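Local coordinates for protein glycoside hydrolase, GH17 family (Formosa sp. Hel1_33_131, PDB 6FCG) that probably acts as an endo-laminarinase of glycoside hydrolase family 17, cutting internal beta-1,3-glucosidic bonds of the algal storage glucan laminarin, at residues L78-I83 against G390-L395; D204-S209 against A234-S239; Y243-T248 against S321-E326. One frame throughout, in Å; residues are numbered along the deposited sequence.

Contact 1. Residues L78-I83 against G390-L395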
# COMPACT_ATOMS: atom_id res chain seq x y z
N LEU A 78 28.50 19.79 30.65
CA LEU A 78 27.21 20.30 31.07
C LEU A 78 27.37 21.55 31.89
O LEU A 78 26.56 22.48 31.78
CB LEU A 78 26.43 19.24 31.86
CG LEU A 78 26.03 17.98 31.09
CD1 LEU A 78 25.22 17.07 31.99
CD2 LEU A 78 25.25 18.32 29.83
N HIS A 79 28.36 21.54 32.77
CA HIS A 79 28.60 22.68 33.66
C HIS A 79 28.97 23.92 32.86
O HIS A 79 28.51 25.03 33.18
CB HIS A 79 29.70 22.35 34.67
CG HIS A 79 29.99 23.46 35.61
ND1 HIS A 79 29.31 23.61 36.81
CD2 HIS A 79 30.83 24.51 35.51
CE1 HIS A 79 29.74 24.70 37.41
NE2 HIS A 79 30.65 25.27 36.64
N ALA A 80 29.77 23.74 31.82
CA ALA A 80 30.15 24.82 30.91
C ALA A 80 28.95 25.49 30.25
O ALA A 80 28.96 26.68 30.03
CB ALA A 80 31.12 24.30 29.85
N MET A 81 27.92 24.69 29.97
CA MET A 81 26.62 25.11 29.42
C MET A 81 25.63 25.74 30.40
O MET A 81 24.52 26.03 30.00
CB MET A 81 25.88 23.88 28.94
CG MET A 81 25.96 23.54 27.49
SD MET A 81 24.92 22.08 27.25
CE MET A 81 23.30 22.87 27.35
N ASN A 82 25.99 25.93 31.66
CA ASN A 82 25.07 26.40 32.72
C ASN A 82 24.05 25.40 33.24
O ASN A 82 23.11 25.78 33.92
CB ASN A 82 24.32 27.68 32.35
CG ASN A 82 25.24 28.85 32.24
OD1 ASN A 82 25.89 29.22 33.21
ND2 ASN A 82 25.31 29.44 31.05
N ILE A 83 24.26 24.12 32.97
CA ILE A 83 23.42 23.09 33.60
C ILE A 83 23.92 22.98 35.04
O ILE A 83 25.12 22.84 35.27
CB ILE A 83 23.54 21.71 32.91
CG1 ILE A 83 23.24 21.79 31.39
CG2 ILE A 83 22.68 20.68 33.60
CD1 ILE A 83 21.83 22.05 30.98
N GLY A 390 32.96 29.67 22.16
CA GLY A 390 34.09 29.07 22.86
C GLY A 390 33.78 28.40 24.19
O GLY A 390 34.69 27.98 24.90
N VAL A 391 32.50 28.24 24.51
CA VAL A 391 32.05 27.67 25.78
C VAL A 391 32.65 26.28 26.08
O VAL A 391 32.92 25.98 27.24
CB VAL A 391 30.49 27.63 25.84
CG1 VAL A 391 29.95 26.85 27.04
CG2 VAL A 391 29.94 29.05 25.89
N PHE A 392 32.89 25.46 25.05
CA PHE A 392 33.42 24.11 25.25
C PHE A 392 34.88 23.99 24.91
O PHE A 392 35.41 22.90 24.79
CB PHE A 392 32.65 23.09 24.41
CG PHE A 392 31.18 23.13 24.61
CD1 PHE A 392 30.61 22.69 25.80
CD2 PHE A 392 30.34 23.64 23.64
CE1 PHE A 392 29.24 22.77 26.00
CE2 PHE A 392 28.97 23.71 23.84
CZ PHE A 392 28.42 23.28 25.02
N GLU A 393 35.57 25.10 24.77
CA GLU A 393 36.97 25.05 24.38
C GLU A 393 37.87 24.36 25.45
O GLU A 393 37.74 24.59 26.66
CB GLU A 393 37.35 26.45 23.95
CG GLU A 393 38.77 26.57 23.44
CD GLU A 393 38.88 27.07 22.03
OE1 GLU A 393 38.26 28.09 21.67
OE2 GLU A 393 39.64 26.43 21.28
N GLY A 394 38.72 23.44 25.00
CA GLY A 394 39.57 22.64 25.89
C GLY A 394 38.91 21.38 26.43
O GLY A 394 39.59 20.57 27.08
N LEU A 395 37.60 21.22 26.20
CA LEU A 395 36.84 20.08 26.70
C LEU A 395 36.76 19.02 25.65
O LEU A 395 36.77 19.29 24.45
CB LEU A 395 35.44 20.53 27.12
CG LEU A 395 35.38 21.42 28.39
CD1 LEU A 395 33.90 21.68 28.66
CD2 LEU A 395 36.10 20.92 29.64
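Residues 78-83 form the last turn of helix 68-80 and its exit toward strand 83-87. The helix ends in a Schellman motif: Asn82 takes positive phi (75°), Ile83 N bonds to Leu78 O and Asn82 N bonds to His79 O. Residues 390-395 follow helix 384-388, which also ends in a Schellman motif, at Gly390. From there the chain folds through a type I turn, Gly390 to Glu393, and a type II turn, Phe392 to Leu395. The two segments come closest at Ala80 and Val391, whose CA atoms are 6.2 Å apart.

Ala80 is the centre of the contact. Its CB points at the double turn and meets three side chains. Val391 CG1 and Leu395 CD1 each lie 4.0 Å from Ala80 CB. Phe392 CD1 is slightly farther, 4.4 Å from Ala80 CB. Val391 CG1 is anti to its own backbone N (chi1 171°). This branch packs beside the carbonyl of Ala80 and also lies over the centre of the Phe392 ring, 4.2 Å above its plane. Met81 adds the second main touch. Met81 CG meets the edge of the Phe392 ring, near the ring plane, 3.5 Å from Phe392 CZ. Phe392 is turned with CG beside its backbone N (chi1 -53°), and the ring meets Met81 at its edge and carries Val391 on one face. Phe373 meets this ring edge-to-face, and Leu386 of helix 384-388 touches both Phe392 and Met81.

The contact packs the segment after helix 384-388 on the C-terminal end of helix 68-80, at an alpha-to-beta turn of the TIM barrel. Backbone bonds shape each turn within its own segment. Methyl groups and a ring make the join, so the two segments meet through apolar surfaces without a polar tie between them.

Contact 2. Residues D204-S209 against A234-S239; sequences DLWITS and AVDYLS
Residues 206-209 belong to strand 206-212, and residues 234-239 run from the end of helix 226-234 into the neighbouring parallel strand 238-241; Ile207 and Asp236 face each other with CA atoms 5.4 Å apart.

Asp236 grips both polar backbone atoms of Ile207. Asp236 N donates to Ile207 O at 2.8 Å, nearly along the C=O axis (161°). Asp236 OD2 accepts Ile207 N, also at 2.8 Å, through the anti lone pair. The same side chain lies on Trp206: Asp236 CB sits over the five-membered ring, 3.6 Å from its centroid, a CH-pi contact. The carboxylate plane is only 11° from the indole plane. Trp206 CE3 also touches Tyr237 CD1 at 3.5 Å, with the two rings oblique.

Thr208 makes the next link along the strand. Thr208 OG1, anti to the backbone N, donates to Tyr237 O at 2.7 Å from above the carbonyl plane. It also accepts a weak bond from Ser239 N. Thr208 CB lies over one face of the Tyr237 ring, 4.0 Å from the centroid.

One backbone bond and two side-chain oxygens thus tie the approach to strand 238-241 onto strand 206-212. Asp236 OD2 has further partners in Lys196, by a salt bridge, and Gln193. These donors would favour the charged carboxylate and help hold it flat against the indole.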
# COMPACT_ATOMS: atom_id res chain seq x y z
N ASP A 204 14.96 19.21 54.23
CA ASP A 204 14.91 19.95 52.97
C ASP A 204 14.98 19.12 51.67
O ASP A 204 14.89 19.68 50.57
CB ASP A 204 16.03 20.98 52.95
CG ASP A 204 15.84 22.08 53.99
OD1 ASP A 204 14.73 22.64 54.08
OD2 ASP A 204 16.83 22.41 54.69
N LEU A 205 15.16 17.81 51.82
CA LEU A 205 15.16 16.87 50.70
C LEU A 205 13.75 16.72 50.19
O LEU A 205 12.84 16.44 50.96
CB LEU A 205 15.67 15.49 51.15
CG LEU A 205 15.75 14.40 50.10
CD1 LEU A 205 16.90 14.64 49.16
CD2 LEU A 205 15.89 13.05 50.75
N TRP A 206 13.56 16.95 48.91
CA TRP A 206 12.23 16.93 48.33
C TRP A 206 11.93 15.56 47.72
O TRP A 206 12.80 14.95 47.11
CB TRP A 206 12.06 18.08 47.32
CG TRP A 206 11.50 19.34 47.94
CD1 TRP A 206 11.45 19.64 49.26
CD2 TRP A 206 10.93 20.46 47.25
NE1 TRP A 206 10.88 20.87 49.45
CE2 TRP A 206 10.57 21.41 48.23
CE3 TRP A 206 10.70 20.76 45.91
CZ2 TRP A 206 9.98 22.61 47.92
CZ3 TRP A 206 10.12 21.97 45.59
CH2 TRP A 206 9.76 22.89 46.60
N ILE A 207 10.69 15.10 47.89
CA ILE A 207 10.25 13.82 47.37
C ILE A 207 9.20 14.04 46.32
O ILE A 207 8.33 14.88 46.47
CB ILE A 207 9.68 12.94 48.48
CG1 ILE A 207 10.61 12.93 49.70
CG2 ILE A 207 9.45 11.52 47.97
CD1 ILE A 207 12.00 12.37 49.45
N THR A 208 9.28 13.27 45.24
CA THR A 208 8.31 13.36 44.13
C THR A 208 8.15 12.02 43.48
O THR A 208 8.71 11.02 43.94
CB THR A 208 8.74 14.42 43.07
OG1 THR A 208 7.68 14.68 42.15
CG2 THR A 208 9.99 13.97 42.30
N SER A 209 7.35 12.00 42.42
CA SER A 209 7.33 10.90 41.45
C SER A 209 7.35 11.55 40.09
O SER A 209 6.72 12.57 39.89
CB SER A 209 6.08 10.05 41.60
OG SER A 209 6.14 8.91 40.76
N ALA A 234 1.06 13.87 49.47
CA ALA A 234 2.30 13.40 50.10
C ALA A 234 3.57 13.95 49.48
O ALA A 234 4.53 14.19 50.21
CB ALA A 234 2.35 11.88 50.11
N VAL A 235 3.60 14.16 48.17
CA VAL A 235 4.83 14.65 47.49
C VAL A 235 5.13 16.11 47.81
O VAL A 235 4.23 16.86 48.17
CB VAL A 235 4.80 14.49 45.94
CG1 VAL A 235 4.74 13.02 45.57
CG2 VAL A 235 3.68 15.26 45.28
N ASP A 236 6.39 16.50 47.71
CA ASP A 236 6.75 17.92 47.88
C ASP A 236 6.43 18.71 46.63
O ASP A 236 6.07 19.88 46.71
CB ASP A 236 8.21 18.08 48.28
CG ASP A 236 8.49 17.52 49.67
OD1 ASP A 236 8.04 18.14 50.65
OD2 ASP A 236 9.19 16.47 49.80
N TYR A 237 6.54 18.06 45.45
CA TYR A 237 6.10 18.65 44.18
C TYR A 237 5.73 17.56 43.17
O TYR A 237 5.99 16.39 43.41
CB TYR A 237 7.19 19.56 43.62
CG TYR A 237 8.37 18.86 42.93
CD1 TYR A 237 9.42 18.34 43.65
CD2 TYR A 237 8.43 18.77 41.54
CE1 TYR A 237 10.50 17.73 43.01
CE2 TYR A 237 9.50 18.17 40.89
CZ TYR A 237 10.53 17.64 41.63
OH TYR A 237 11.61 17.04 41.01
N LEU A 238 5.18 17.98 42.03
CA LEU A 238 4.82 17.08 40.93
C LEU A 238 5.81 17.23 39.79
O LEU A 238 5.95 18.32 39.24
CB LEU A 238 3.41 17.36 40.41
CG LEU A 238 2.22 16.88 41.26
CD1 LEU A 238 2.03 17.74 42.50
CD2 LEU A 238 0.94 16.90 40.44
N SER A 239 6.46 16.13 39.41
CA SER A 239 7.35 16.07 38.26
C SER A 239 6.56 15.47 37.05
O SER A 239 6.23 14.29 37.02
CB SER A 239 8.59 15.25 38.60
OG SER A 239 9.55 15.31 37.57

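Contact 3. Residues Y243-T248 against S321-E326; sequences YPMHDT and SKATDE
Polar contacts come first. A short relay of hydroxyls runs from the loop into the helix. Ser321 OG donates to Thr248 OG1 at 2.8 Å. Thr248 OG1 in turn donates to Met245 O, one turn back in its own helix, at 2.6 Å. In that second bond the hydroxyl lies in the carbonyl plane, with a C=O...donor angle of 156°. Thr248 OG1 stands between the backbone N and the carbonyl carbon (chi1 65°). There it can reach back to Met245 O and still face Ser321. Ser321 OG takes the same kind of position (chi1 76°) and approaches tip to tip. Thr248 OG1 is therefore held as donor on one side and acceptor on the other, which should fix its rotation in this buried place.

Apolar contacts lie beside the relay. Ala323 CB points at the helix and rests 3.8 Å from Thr248 OG1. Ala323 CB also meets Met245 CG at 4.4 Å. Met245 extends anti to its backbone N, then bends at chi2 and chi3. Met245 SD comes 4.0 Å from Thr324 CG2, and Met245 CE lies over one face of the His246 ring.

Bonds from outside hold the loop in shape. Ser321 O accepts Trp255 NE1, Ala323 O accepts Trp308 NE1, and Thr324 OG1 bonds to Tyr316 O. Both segments also hold helix starts: Tyr243 is at an N-cap, and the Asp325 side chain caps Lys328 N.

The arrangement belongs to the beta-to-alpha side of a TIM barrel. Helix 244-250 follows strand 238-241, and the loop 321-326 lies between strand 301-305 and helix 326-342. In glycoside hydrolases of this fold, this is the side that carries the substrate cleft.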
# COMPACT_ATOMS: atom_id res chain seq x y z
N TYR A 243 5.01 15.06 25.98
CA TYR A 243 5.76 14.73 24.76
C TYR A 243 5.02 15.00 23.46
O TYR A 243 4.54 14.08 22.80
CB TYR A 243 6.23 13.27 24.82
CG TYR A 243 7.61 13.08 25.44
CD1 TYR A 243 8.76 13.32 24.70
CD2 TYR A 243 7.75 12.68 26.78
CE1 TYR A 243 10.01 13.16 25.25
CE2 TYR A 243 9.00 12.51 27.36
CZ TYR A 243 10.13 12.76 26.59
OH TYR A 243 11.38 12.58 27.11
N PRO A 244 4.92 16.28 23.07
CA PRO A 244 4.35 16.62 21.76
C PRO A 244 4.98 15.82 20.60
O PRO A 244 4.24 15.40 19.71
CB PRO A 244 4.63 18.13 21.62
CG PRO A 244 5.01 18.62 22.95
CD PRO A 244 5.11 17.48 23.91
N MET A 245 6.31 15.64 20.60
CA MET A 245 6.98 14.95 19.48
C MET A 245 6.31 13.62 19.20
O MET A 245 5.97 13.31 18.08
CB MET A 245 8.46 14.72 19.75
CG MET A 245 9.22 14.27 18.51
SD MET A 245 10.35 12.90 18.79
CE MET A 245 9.26 11.56 19.23
N HIS A 246 6.09 12.84 20.25
CA HIS A 246 5.40 11.57 20.11
C HIS A 246 3.98 11.73 19.61
O HIS A 246 3.53 10.92 18.82
CB HIS A 246 5.43 10.79 21.42
CG HIS A 246 6.78 10.23 21.73
ND1 HIS A 246 7.57 10.68 22.77
CD2 HIS A 246 7.51 9.30 21.09
CE1 HIS A 246 8.71 10.02 22.78
NE2 HIS A 246 8.70 9.17 21.76
N ASP A 247 3.29 12.75 20.10
CA ASP A 247 1.93 12.97 19.69
C ASP A 247 1.79 13.47 18.25
O ASP A 247 0.73 13.28 17.66
CB ASP A 247 1.18 13.86 20.70
CG ASP A 247 0.84 13.12 22.00
OD1 ASP A 247 0.89 11.87 22.02
OD2 ASP A 247 0.47 13.77 23.00
N THR A 248 2.85 13.96 17.62
CA THR A 248 2.81 14.18 16.15
C THR A 248 2.41 12.91 15.35
O THR A 248 1.97 13.02 14.19
CB THR A 248 4.11 14.68 15.53
OG1 THR A 248 5.15 13.70 15.66
CG2 THR A 248 4.53 15.98 16.16
N SER A 321 5.75 11.40 10.49
CA SER A 321 5.24 12.75 10.79
C SER A 321 6.15 13.92 10.46
O SER A 321 5.74 15.05 10.62
CB SER A 321 4.88 12.83 12.26
OG SER A 321 6.04 12.95 13.08
N LYS A 322 7.37 13.66 9.98
CA LYS A 322 8.32 14.74 9.60
C LYS A 322 8.73 15.64 10.78
O LYS A 322 9.02 16.82 10.59
CB LYS A 322 7.78 15.62 8.45
CG LYS A 322 7.06 14.92 7.33
CD LYS A 322 7.99 14.23 6.37
CE LYS A 322 7.16 13.90 5.14
NZ LYS A 322 7.68 12.74 4.39
N ALA A 323 8.74 15.09 11.98
CA ALA A 323 9.05 15.86 13.17
C ALA A 323 10.55 15.95 13.46
O ALA A 323 11.05 17.00 13.82
CB ALA A 323 8.34 15.24 14.36
N THR A 324 11.26 14.85 13.27
CA THR A 324 12.61 14.74 13.76
C THR A 324 13.70 15.28 12.82
O THR A 324 13.85 14.81 11.71
CB THR A 324 12.94 13.27 14.03
OG1 THR A 324 12.71 12.49 12.86
CG2 THR A 324 12.09 12.76 15.16
N ASP A 325 14.45 16.27 13.33
CA ASP A 325 15.69 16.79 12.75
C ASP A 325 16.28 17.79 13.75
O ASP A 325 15.57 18.23 14.67
CB ASP A 325 15.47 17.43 11.36
CG ASP A 325 14.48 18.58 11.40
OD1 ASP A 325 14.82 19.62 12.01
OD2 ASP A 325 13.38 18.45 10.80
N GLU A 326 17.52 18.21 13.55
CA GLU A 326 18.19 19.07 14.53
C GLU A 326 17.64 20.48 14.63
O GLU A 326 17.77 21.14 15.69
CB GLU A 326 19.68 19.14 14.26
CG GLU A 326 20.38 17.81 14.48
CD GLU A 326 21.89 17.87 14.30
OE1 GLU A 326 22.48 18.97 14.34
OE2 GLU A 326 22.49 16.79 14.13

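How the contacts relate
Contacts 2 and 3 are buried, while contact 1 is only partly so and lies nearer the outside. Contacts 1 and 2 both use turns that lead from a helix into a barrel strand. Contact 3 uses the other kind of connection, after the strands. Strand 238-241 of contact 2 leads on to helix 244-250 of contact 3, yet their centres are 30 Å apart, on opposite sides of the chain's centre. Their chemistry differs. Contact 1 joins a helix end to the turns after another helix by apolar groups. Contact 2 ties a strand to the run-in of its neighbour by a backbone bond, a carboxylate and a hydroxyl. Contact 3 sets paired hydroxyls beside a small apolar patch.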